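Polyphosphate kinase (Porphyromonas gingivalis, PDB 2O8R) probably catalyses the reversible, magnesium-dependent transfer of the terminal phosphate of ATP to a growing polyphosphate chain. Local coordinates at residues A[489-494]-A[500-505]; A[371-376]-A[388-393]; A[434-439]-A[495-500]. The protein carries 3 engineered substitutions. All blocks are in the same frame, centred on the assembly; numbering follows the deposited sequence.

Contact 1 of 3, residues A[489-494]-A[500-505]; sequences DVYRLF and DPEPAR. With SO4 (sulfate ion), chain E.
Arg492 of helix 484-497 reaches across to Glu502 and the chain that follows it. Its CG lies anti to the backbone N (chi1 -180°), which sends the side chain off the helix toward 500-505. Arg492 CB comes to 4.0 Å from Glu502 OE1. CG is nearer the same oxygen. CD touches the carbonyl oxygens of both Pro503 and Arg505. The chain then bends at chi3. Arg492 NE makes a salt bridge with Glu502 OE1 at 3.1 Å, but the hydrogen bond in it is weak, with an N-H...O angle of 124°. The guanidinium and carboxylate planes stand 54° apart. NH1 lies close to Arg505 O without bonding to it. Arg492 NH2 is nearest sulfate E, 3.6 Å from its O2.

Glu502 is shared. Glu502 OE2 makes a salt bridge with Arg495 and lies 4.1 Å from Tyr491 CE2. Arg505 grips the sulfate, which probably came from the crystallisation liquor. Arg505 NE donates to sulfate O3 at 2.7 Å, and Arg505 NH2 to the same O3 at 2.9 Å. Asp489 holds the backbone N atoms of Ser507, Arg508 and Leu509. The arrangement is a surface loop folded back along its preceding helix, in C-terminal domain 1 of the polyphosphate kinase.

Contact 2 of 3, residues A[371-376]-A[388-393]; sequences SEIRLT and SALEAA
Leu390 of helix 385-395 places its two methyl groups against two side chains of strand 370-377. Leu390 CD1 packs on Leu375 CD2 at 3.6 Å. Leu390 CD2 packs on Ile373 CG2 at 3.8 Å. Leu390 leaves the helix beside the strand, and its methyl end closes the gap. Ile373 also carries a second contact. With CG2 anti to the backbone N and CG1 beside it (chi1 -54°), one branch serves Leu390 and the other Ala393. Ile373 CD1, at the end of that second branch, meets Ala393 CB at 3.7 Å.

This is the tight part, and all four residues are buried. Helix 355-365 adds Leu361 and Ala364 against Ile373, while Val400 and Val402 of strand 399-404 touch Leu390 and Leu375 respectively. The looser spot is Glu391, which is partly exposed and forms a salt bridge with Arg421. Ser388 and Ala392 are packed against the second subunit, on its Met362 and Ile366.

On the other face of the strand, Glu372 and Arg374 pair with each other, while their side chains also lie on Leu446, Phe403 and Leu444. Arg374 NH1 donates to Glu372 OE2 at 3.1 Å, completing a salt bridge. The oxygen is met from above its carboxylate plane, 36° out of it. Strand 370-377, helix 385-395 and strand 399-404 form a beta-alpha-beta unit; the N-to-C directions of 371-376 and 388-393 differ by 152°, close to antiparallel. The chemistry between strand and helix is wholly apolar, which implies that methyl packing, not polar bonding, joins these two faces.

Contact 3 of 3, residues A[434-439]-A[495-500]; sequences PGLKVH and RILDGD. With SO4 (sulfate ion), chain F.
Leu497, in the last turn of helix 484-497, meets Val438 tip to tip. Leu497 CD2 lies 3.7 Å from Val438 CG2. With Val438 CG1 anti to the backbone N (chi1 177°), both valine methyls, CG1 and CG2, lie 4.0 Å from Leu497 CD1, which is set against the fork of the valine. Leu436, two residues earlier, adds a marginal touch of its CD1 on Leu497 CD2 at 4.5 Å. Phe403 of strand 399-404 also packs on Leu497.

Behind Leu497 the helix stops in a Schellman motif. Gly499, at positive phi, is its C-prime residue. Asp500 N bonds to Arg495 O, and Gly499 N to Ile496 O. Asp498 OD1 forms a salt bridge with Arg428.

The residue after Val438 is His439, the predicted phosphohistidine intermediate. Its ring meets sulfate F at the edge. His439 NE2 comes to 3.0 Å from sulfate O4 and makes a weak hydrogen bond to sulfate O3 at 3.2 Å. On the other ring nitrogen, ND1 is bonded to Glu628. His597, a predicted ATP-binding residue, and Arg599 also hold the sulfate. This ion probably comes from the crystallisation liquor, but its place is consistent with a site for phosphate. The chemistry is divided along the loop: Val438 packs by methyl groups on a helix end, while its neighbour His439 presents a nitrogen to an anion.

In the fold
Contact 2 is the core of the three. It is buried and apolar, and joins a strand to the helix of its beta-alpha-beta unit. Contact 1 lies at the surface, where charged side chains meet and a sulfate is bound. Contact 3 is partly buried and lies between these extremes, with a small apolar touch beside the predicted catalytic histidine. Contacts 1 and 3 share helix 484-497 and Asp500, and Arg495 of contact 3 bonds to Pro501 O of contact 1. Contact 2 meets the same helix from the sheet: Phe494 of contact 1 packs on Leu375 and Thr376, and Thr376 touches Val438 of contact 3. All lie in C-terminal domain 1.

Contact 1 of 3, residues A[489-494]-A[500-505]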
loop_
_atom_site.group_PDB
_atom_site.type_symbol
_atom_site.label_atom_id
_atom_site.label_comp_id
_atom_site.label_asym_id
_atom_site.label_seq_id
_atom_site.Cartn_x
_atom_site.Cartn_y
_atom_site.Cartn_z
ATOM N N ASP A 489 17.312 -27.062 -19.941
ATOM C CA ASP A 489 18.164 -25.886 -19.957
ATOM C C ASP A 489 17.795 -24.950 -18.827
ATOM O O ASP A 489 18.675 -24.439 -18.127
ATOM C CB ASP A 489 18.034 -25.177 -21.296
ATOM C CG ASP A 489 18.906 -25.798 -22.368
ATOM O OD1 ASP A 489 19.745 -26.649 -22.013
ATOM O OD2 ASP A 489 18.768 -25.424 -23.560
ATOM N N VAL A 490 16.489 -24.751 -18.653
ATOM C CA VAL A 490 15.956 -23.954 -17.563
ATOM C C VAL A 490 16.295 -24.641 -16.237
ATOM O O VAL A 490 16.744 -23.985 -15.278
ATOM C CB VAL A 490 14.433 -23.754 -17.711
ATOM C CG1 VAL A 490 13.842 -23.121 -16.465
ATOM C CG2 VAL A 490 14.122 -22.891 -18.925
ATOM N N TYR A 491 16.103 -25.961 -16.204
ATOM C CA TYR A 491 16.500 -26.773 -15.064
ATOM C C TYR A 491 17.938 -26.480 -14.654
ATOM O O TYR A 491 18.227 -26.172 -13.493
ATOM C CB TYR A 491 16.368 -28.254 -15.402
ATOM C CG TYR A 491 17.090 -29.144 -14.422
ATOM C CD1 TYR A 491 16.513 -29.462 -13.203
ATOM C CD2 TYR A 491 18.349 -29.663 -14.710
ATOM C CE1 TYR A 491 17.163 -30.259 -12.291
ATOM C CE2 TYR A 491 19.005 -30.464 -13.804
ATOM C CZ TYR A 491 18.402 -30.760 -12.594
ATOM O OH TYR A 491 19.041 -31.556 -11.669
ATOM N N ARG A 492 18.826 -26.585 -15.633
ATOM C CA ARG A 492 20.243 -26.361 -15.442
ATOM C C ARG A 492 20.535 -24.928 -15.041
ATOM O O ARG A 492 21.382 -24.691 -14.179
ATOM C CB ARG A 492 21.011 -26.715 -16.717
ATOM C CG ARG A 492 22.493 -26.515 -16.601
ATOM C CD ARG A 492 23.212 -26.830 -17.895
ATOM N NE ARG A 492 23.702 -28.203 -17.937
ATOM C CZ ARG A 492 23.386 -29.080 -18.879
ATOM N NH1 ARG A 492 22.585 -28.733 -19.878
ATOM N NH2 ARG A 492 23.878 -30.306 -18.824
ATOM N N LEU A 493 19.832 -23.979 -15.660
ATOM C CA LEU A 493 19.997 -22.562 -15.323
ATOM C C LEU A 493 19.763 -22.312 -13.833
ATOM O O LEU A 493 20.581 -21.662 -13.174
ATOM C CB LEU A 493 19.075 -21.678 -16.154
ATOM C CG LEU A 493 19.064 -20.174 -15.844
ATOM C CD1 LEU A 493 20.454 -19.549 -15.938
ATOM C CD2 LEU A 493 18.053 -19.434 -16.743
ATOM N N PHE A 494 18.666 -22.843 -13.297
ATOM C CA PHE A 494 18.346 -22.567 -11.908
ATOM C C PHE A 494 19.332 -23.204 -10.940
ATOM O O PHE A 494 19.582 -22.668 -9.866
ATOM C CB PHE A 494 16.935 -22.993 -11.570
ATOM C CG PHE A 494 15.880 -22.001 -11.971
ATOM C CD1 PHE A 494 15.723 -20.822 -11.270
ATOM C CD2 PHE A 494 15.021 -22.265 -13.031
ATOM C CE1 PHE A 494 14.735 -19.911 -11.614
ATOM C CE2 PHE A 494 14.027 -21.353 -13.390
ATOM C CZ PHE A 494 13.883 -20.176 -12.682
ATOM N N ASP A 500 24.838 -24.773 -7.531
ATOM C CA ASP A 500 25.159 -26.192 -7.675
ATOM C C ASP A 500 26.064 -26.456 -8.868
ATOM O O ASP A 500 26.041 -25.703 -9.837
ATOM C CB ASP A 500 23.866 -26.989 -7.804
ATOM C CG ASP A 500 23.101 -27.031 -6.512
ATOM O OD1 ASP A 500 23.741 -26.794 -5.467
ATOM O OD2 ASP A 500 21.879 -27.281 -6.530
ATOM N N PRO A 501 26.891 -27.514 -8.793
ATOM C CA PRO A 501 27.724 -27.857 -9.951
ATOM C C PRO A 501 26.872 -28.326 -11.129
ATOM O O PRO A 501 25.988 -29.161 -10.955
ATOM C CB PRO A 501 28.614 -28.990 -9.431
ATOM C CG PRO A 501 27.885 -29.553 -8.257
ATOM C CD PRO A 501 27.111 -28.424 -7.654
ATOM N N GLU A 502 27.126 -27.745 -12.302
ATOM C CA GLU A 502 26.444 -28.068 -13.561
ATOM C C GLU A 502 27.333 -27.573 -14.672
ATOM O O GLU A 502 27.906 -26.490 -14.554
ATOM C CB GLU A 502 25.132 -27.315 -13.688
ATOM C CG GLU A 502 23.950 -27.985 -13.052
ATOM C CD GLU A 502 23.498 -29.228 -13.784
ATOM O OE1 GLU A 502 23.563 -29.256 -15.032
ATOM O OE2 GLU A 502 23.057 -30.176 -13.104
ATOM N N PRO A 503 27.454 -28.351 -15.757
ATOM C CA PRO A 503 28.221 -27.911 -16.927
ATOM C C PRO A 503 27.592 -26.664 -17.527
ATOM O O PRO A 503 26.368 -26.584 -17.611
ATOM C CB PRO A 503 28.069 -29.070 -17.900
ATOM C CG PRO A 503 27.661 -30.241 -17.064
ATOM C CD PRO A 503 26.872 -29.690 -15.939
ATOM N N ALA A 504 28.407 -25.693 -17.927
ATOM C CA ALA A 504 27.878 -24.434 -18.470
ATOM C C ALA A 504 27.460 -24.554 -19.946
ATOM O O ALA A 504 28.039 -23.906 -20.819
ATOM C CB ALA A 504 28.888 -23.319 -18.281
ATOM N N ARG A 505 26.445 -25.376 -20.209
ATOM C CA ARG A 505 26.106 -25.807 -21.562
ATOM C C ARG A 505 24.604 -25.944 -21.732
ATOM O O ARG A 505 23.959 -26.680 -20.984
ATOM C CB ARG A 505 26.737 -27.176 -21.860
ATOM C CG ARG A 505 28.249 -27.188 -22.038
ATOM C CD ARG A 505 28.720 -28.515 -22.612
ATOM N NE ARG A 505 28.623 -29.611 -21.656
ATOM C CZ ARG A 505 29.644 -30.079 -20.944
ATOM N NH1 ARG A 505 30.853 -29.543 -21.076
ATOM N NH2 ARG A 505 29.458 -31.087 -20.100
HETATM S S SO4 E . 25.665 -31.544 -22.138
HETATM O O1 SO4 E . 24.707 -32.538 -21.651
HETATM O O2 SO4 E . 25.049 -30.215 -22.207
HETATM O O3 SO4 E . 26.802 -31.505 -21.220
HETATM O O4 SO4 E . 26.114 -31.927 -23.474
#

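Contact 2 of 3, residues A[371-376]-A[388-393]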
loop_
_atom_site.group_PDB
_atom_site.type_symbol
_atom_site.label_atom_id
_atom_site.label_comp_id
_atom_site.label_asym_id
_atom_site.label_seq_id
_atom_site.Cartn_x
_atom_site.Cartn_y
_atom_site.Cartn_z
ATOM N N SER A 371 7.432 -32.219 -8.260
ATOM C CA SER A 371 8.450 -32.227 -7.228
ATOM C C SER A 371 8.807 -30.798 -6.850
ATOM O O SER A 371 8.816 -30.450 -5.666
ATOM C CB SER A 371 9.696 -32.988 -7.692
ATOM O OG SER A 371 10.311 -32.348 -8.798
ATOM N N GLU A 372 9.101 -29.964 -7.846
ATOM C CA GLU A 372 9.471 -28.591 -7.538
ATOM C C GLU A 372 9.040 -27.491 -8.504
ATOM O O GLU A 372 8.771 -27.734 -9.673
ATOM C CB GLU A 372 10.960 -28.479 -7.193
ATOM C CG GLU A 372 11.936 -28.766 -8.283
ATOM C CD GLU A 372 13.355 -28.346 -7.901
ATOM O OE1 GLU A 372 14.323 -28.893 -8.475
ATOM O OE2 GLU A 372 13.506 -27.462 -7.027
ATOM N N ILE A 373 8.946 -26.279 -7.961
ATOM C CA ILE A 373 8.638 -25.072 -8.715
ATOM C C ILE A 373 9.730 -24.050 -8.446
ATOM O O ILE A 373 10.132 -23.835 -7.302
ATOM C CB ILE A 373 7.312 -24.470 -8.284
ATOM C CG1 ILE A 373 6.200 -25.517 -8.359
ATOM C CG2 ILE A 373 6.978 -23.272 -9.131
ATOM C CD1 ILE A 373 4.884 -25.058 -7.757
ATOM N N ARG A 374 10.236 -23.442 -9.510
ATOM C CA ARG A 374 11.320 -22.473 -9.405
ATOM C C ARG A 374 11.021 -21.317 -10.332
ATOM O O ARG A 374 10.679 -21.531 -11.499
ATOM C CB ARG A 374 12.643 -23.119 -9.798
ATOM C CG ARG A 374 12.910 -24.411 -9.061
ATOM C CD ARG A 374 13.986 -25.241 -9.717
ATOM N NE ARG A 374 15.332 -24.699 -9.542
ATOM C CZ ARG A 374 15.983 -24.630 -8.385
ATOM N NH1 ARG A 374 15.408 -25.043 -7.261
ATOM N NH2 ARG A 374 17.212 -24.137 -8.353
ATOM N N LEU A 375 11.117 -20.096 -9.816
ATOM C CA LEU A 375 10.910 -18.919 -10.662
ATOM C C LEU A 375 11.740 -17.672 -10.305
ATOM O O LEU A 375 12.300 -17.531 -9.204
ATOM C CB LEU A 375 9.420 -18.571 -10.766
ATOM C CG LEU A 375 8.839 -17.467 -9.884
ATOM C CD1 LEU A 375 7.488 -17.025 -10.429
ATOM C CD2 LEU A 375 8.717 -17.956 -8.473
ATOM N N THR A 376 11.816 -16.763 -11.262
ATOM C CA THR A 376 12.482 -15.511 -11.026
ATOM C C THR A 376 11.420 -14.461 -10.700
ATOM O O THR A 376 10.266 -14.625 -11.070
ATOM C CB THR A 376 13.345 -15.121 -12.235
ATOM O OG1 THR A 376 12.556 -15.186 -13.426
ATOM C CG2 THR A 376 14.501 -16.087 -12.385
ATOM N N SER A 388 0.834 -16.438 -3.467
ATOM C CA SER A 388 -0.142 -17.285 -2.820
ATOM C C SER A 388 -0.124 -18.705 -3.365
ATOM O O SER A 388 -0.088 -19.669 -2.591
ATOM C CB SER A 388 -1.521 -16.672 -2.951
ATOM O OG SER A 388 -1.711 -15.692 -1.942
ATOM N N ALA A 389 -0.126 -18.833 -4.690
ATOM C CA ALA A 389 -0.053 -20.152 -5.313
ATOM C C ALA A 389 1.229 -20.852 -4.887
ATOM O O ALA A 389 1.218 -22.041 -4.599
ATOM C CB ALA A 389 -0.140 -20.053 -6.828
ATOM N N LEU A 390 2.324 -20.099 -4.827
ATOM C CA LEU A 390 3.612 -20.652 -4.420
ATOM C C LEU A 390 3.611 -21.082 -2.957
ATOM O O LEU A 390 4.150 -22.129 -2.624
ATOM C CB LEU A 390 4.736 -19.645 -4.661
ATOM C CG LEU A 390 5.091 -19.341 -6.117
ATOM C CD1 LEU A 390 6.002 -18.159 -6.134
ATOM C CD2 LEU A 390 5.736 -20.526 -6.836
ATOM N N GLU A 391 3.012 -20.271 -2.089
ATOM C CA GLU A 391 2.894 -20.613 -0.674
ATOM C C GLU A 391 2.147 -21.935 -0.490
ATOM O O GLU A 391 2.627 -22.828 0.213
ATOM C CB GLU A 391 2.214 -19.491 0.116
ATOM C CG GLU A 391 3.140 -18.329 0.467
ATOM C CD GLU A 391 2.607 -17.434 1.579
ATOM O OE1 GLU A 391 1.673 -17.852 2.299
ATOM O OE2 GLU A 391 3.131 -16.309 1.740
ATOM N N ALA A 392 0.994 -22.060 -1.148
ATOM C CA ALA A 392 0.237 -23.311 -1.183
ATOM C C ALA A 392 1.117 -24.510 -1.547
ATOM O O ALA A 392 1.041 -25.566 -0.913
ATOM C CB ALA A 392 -0.935 -23.199 -2.171
ATOM N N ALA A 393 1.953 -24.332 -2.566
ATOM C CA ALA A 393 2.792 -25.405 -3.065
ATOM C C ALA A 393 3.838 -25.799 -2.039
ATOM O O ALA A 393 4.074 -26.986 -1.818
ATOM C CB ALA A 393 3.449 -24.997 -4.360
#

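Contact 3 of 3, residues A[434-439]-A[495-500]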
loop_
_atom_site.group_PDB
_atom_site.type_symbol
_atom_site.label_atom_id
_atom_site.label_comp_id
_atom_site.label_asym_id
_atom_site.label_seq_id
_atom_site.Cartn_x
_atom_site.Cartn_y
_atom_site.Cartn_z
ATOM N N PRO A 434 25.962 -9.280 -5.449
ATOM C CA PRO A 434 26.619 -8.360 -6.396
ATOM C C PRO A 434 27.451 -8.955 -7.542
ATOM O O PRO A 434 28.278 -9.846 -7.323
ATOM C CB PRO A 434 27.506 -7.520 -5.473
ATOM C CG PRO A 434 26.755 -7.512 -4.129
ATOM C CD PRO A 434 25.660 -8.564 -4.196
ATOM N N GLY A 435 27.230 -8.444 -8.753
ATOM C CA GLY A 435 27.973 -8.885 -9.934
ATOM C C GLY A 435 27.074 -9.229 -11.106
ATOM O O GLY A 435 27.094 -8.563 -12.143
ATOM N N LEU A 436 26.300 -10.297 -10.943
ATOM C CA LEU A 436 25.244 -10.625 -11.885
ATOM C C LEU A 436 23.893 -10.501 -11.183
ATOM O O LEU A 436 23.630 -11.198 -10.203
ATOM C CB LEU A 436 25.450 -12.021 -12.500
ATOM C CG LEU A 436 25.740 -13.264 -11.647
ATOM C CD1 LEU A 436 24.467 -14.054 -11.356
ATOM C CD2 LEU A 436 26.761 -14.161 -12.339
ATOM N N LYS A 437 23.060 -9.575 -11.648
ATOM C CA LYS A 437 21.687 -9.534 -11.186
ATOM C C LYS A 437 20.838 -10.259 -12.222
ATOM O O LYS A 437 21.029 -10.075 -13.423
ATOM C CB LYS A 437 21.217 -8.101 -10.900
ATOM C CG LYS A 437 21.382 -7.091 -12.037
ATOM C CD LYS A 437 21.421 -5.653 -11.502
ATOM C CE LYS A 437 20.926 -4.618 -12.522
ATOM N NZ LYS A 437 21.850 -4.384 -13.665
ATOM N N VAL A 438 19.943 -11.128 -11.760
ATOM C CA VAL A 438 19.200 -12.002 -12.668
ATOM C C VAL A 438 17.989 -11.282 -13.248
ATOM O O VAL A 438 16.965 -11.094 -12.584
ATOM C CB VAL A 438 18.782 -13.331 -11.990
ATOM C CG1 VAL A 438 17.944 -14.197 -12.929
ATOM C CG2 VAL A 438 20.009 -14.092 -11.532
ATOM N N HIS A 439 18.114 -10.880 -14.501
ATOM C CA HIS A 439 17.039 -10.175 -15.164
ATOM C C HIS A 439 16.119 -11.160 -15.884
ATOM O O HIS A 439 15.012 -10.803 -16.269
ATOM C CB HIS A 439 17.615 -9.131 -16.120
ATOM C CG HIS A 439 16.591 -8.213 -16.696
ATOM N ND1 HIS A 439 16.108 -8.350 -17.978
ATOM C CD2 HIS A 439 15.943 -7.152 -16.162
ATOM C CE1 HIS A 439 15.215 -7.408 -18.213
ATOM N NE2 HIS A 439 15.098 -6.665 -17.129
ATOM N N ARG A 495 19.897 -24.338 -11.320
ATOM C CA ARG A 495 20.894 -24.976 -10.477
ATOM C C ARG A 495 22.146 -24.131 -10.438
ATOM O O ARG A 495 22.740 -23.943 -9.376
ATOM C CB ARG A 495 21.215 -26.381 -10.973
ATOM C CG ARG A 495 20.275 -27.420 -10.435
ATOM C CD ARG A 495 20.580 -28.802 -10.966
ATOM N NE ARG A 495 21.983 -29.165 -10.832
ATOM C CZ ARG A 495 22.540 -29.653 -9.731
ATOM N NH1 ARG A 495 21.817 -29.845 -8.635
ATOM N NH2 ARG A 495 23.832 -29.946 -9.727
ATOM N N ILE A 496 22.538 -23.625 -11.603
ATOM C CA ILE A 496 23.640 -22.681 -11.688
ATOM C C ILE A 496 23.371 -21.432 -10.827
ATOM O O ILE A 496 24.226 -21.023 -10.052
ATOM C CB ILE A 496 23.967 -22.314 -13.154
ATOM C CG1 ILE A 496 24.512 -23.540 -13.896
ATOM C CG2 ILE A 496 24.976 -21.164 -13.219
ATOM C CD1 ILE A 496 24.877 -23.294 -15.355
ATOM N N LEU A 497 22.179 -20.850 -10.931
ATOM C CA LEU A 497 21.823 -19.709 -10.075
ATOM C C LEU A 497 21.779 -20.084 -8.579
ATOM O O LEU A 497 22.041 -19.243 -7.711
ATOM C CB LEU A 497 20.501 -19.061 -10.521
ATOM C CG LEU A 497 20.515 -18.469 -11.926
ATOM C CD1 LEU A 497 19.153 -17.953 -12.319
ATOM C CD2 LEU A 497 21.568 -17.375 -12.044
ATOM N N ASP A 498 21.469 -21.346 -8.289
ATOM C CA ASP A 498 21.450 -21.842 -6.919
ATOM C C ASP A 498 22.808 -22.399 -6.491
ATOM O O ASP A 498 22.897 -23.121 -5.501
ATOM C CB ASP A 498 20.378 -22.919 -6.760
ATOM C CG ASP A 498 19.889 -23.063 -5.322
ATOM O OD1 ASP A 498 20.272 -22.233 -4.463
ATOM O OD2 ASP A 498 19.114 -24.008 -5.048
ATOM N N GLY A 499 23.861 -22.091 -7.246
ATOM C CA GLY A 499 25.236 -22.457 -6.870
ATOM C C GLY A 499 25.668 -23.920 -6.942
ATOM O O GLY A 499 26.754 -24.270 -6.482
ATOM N N ASP A 500 24.838 -24.773 -7.531
ATOM C CA ASP A 500 25.159 -26.192 -7.675
ATOM C C ASP A 500 26.064 -26.456 -8.868
ATOM O O ASP A 500 26.041 -25.703 -9.837
ATOM C CB ASP A 500 23.866 -26.989 -7.804
ATOM C CG ASP A 500 23.101 -27.031 -6.512
ATOM O OD1 ASP A 500 23.741 -26.794 -5.467
ATOM O OD2 ASP A 500 21.879 -27.281 -6.530
HETATM S S SO4 F . 12.344 -4.702 -17.538
HETATM O O1 SO4 F . 11.057 -4.048 -17.767
HETATM O O2 SO4 F . 13.415 -3.700 -17.643
HETATM O O3 SO4 F . 12.353 -5.299 -16.203
HETATM O O4 SO4 F . 12.511 -5.798 -18.488
#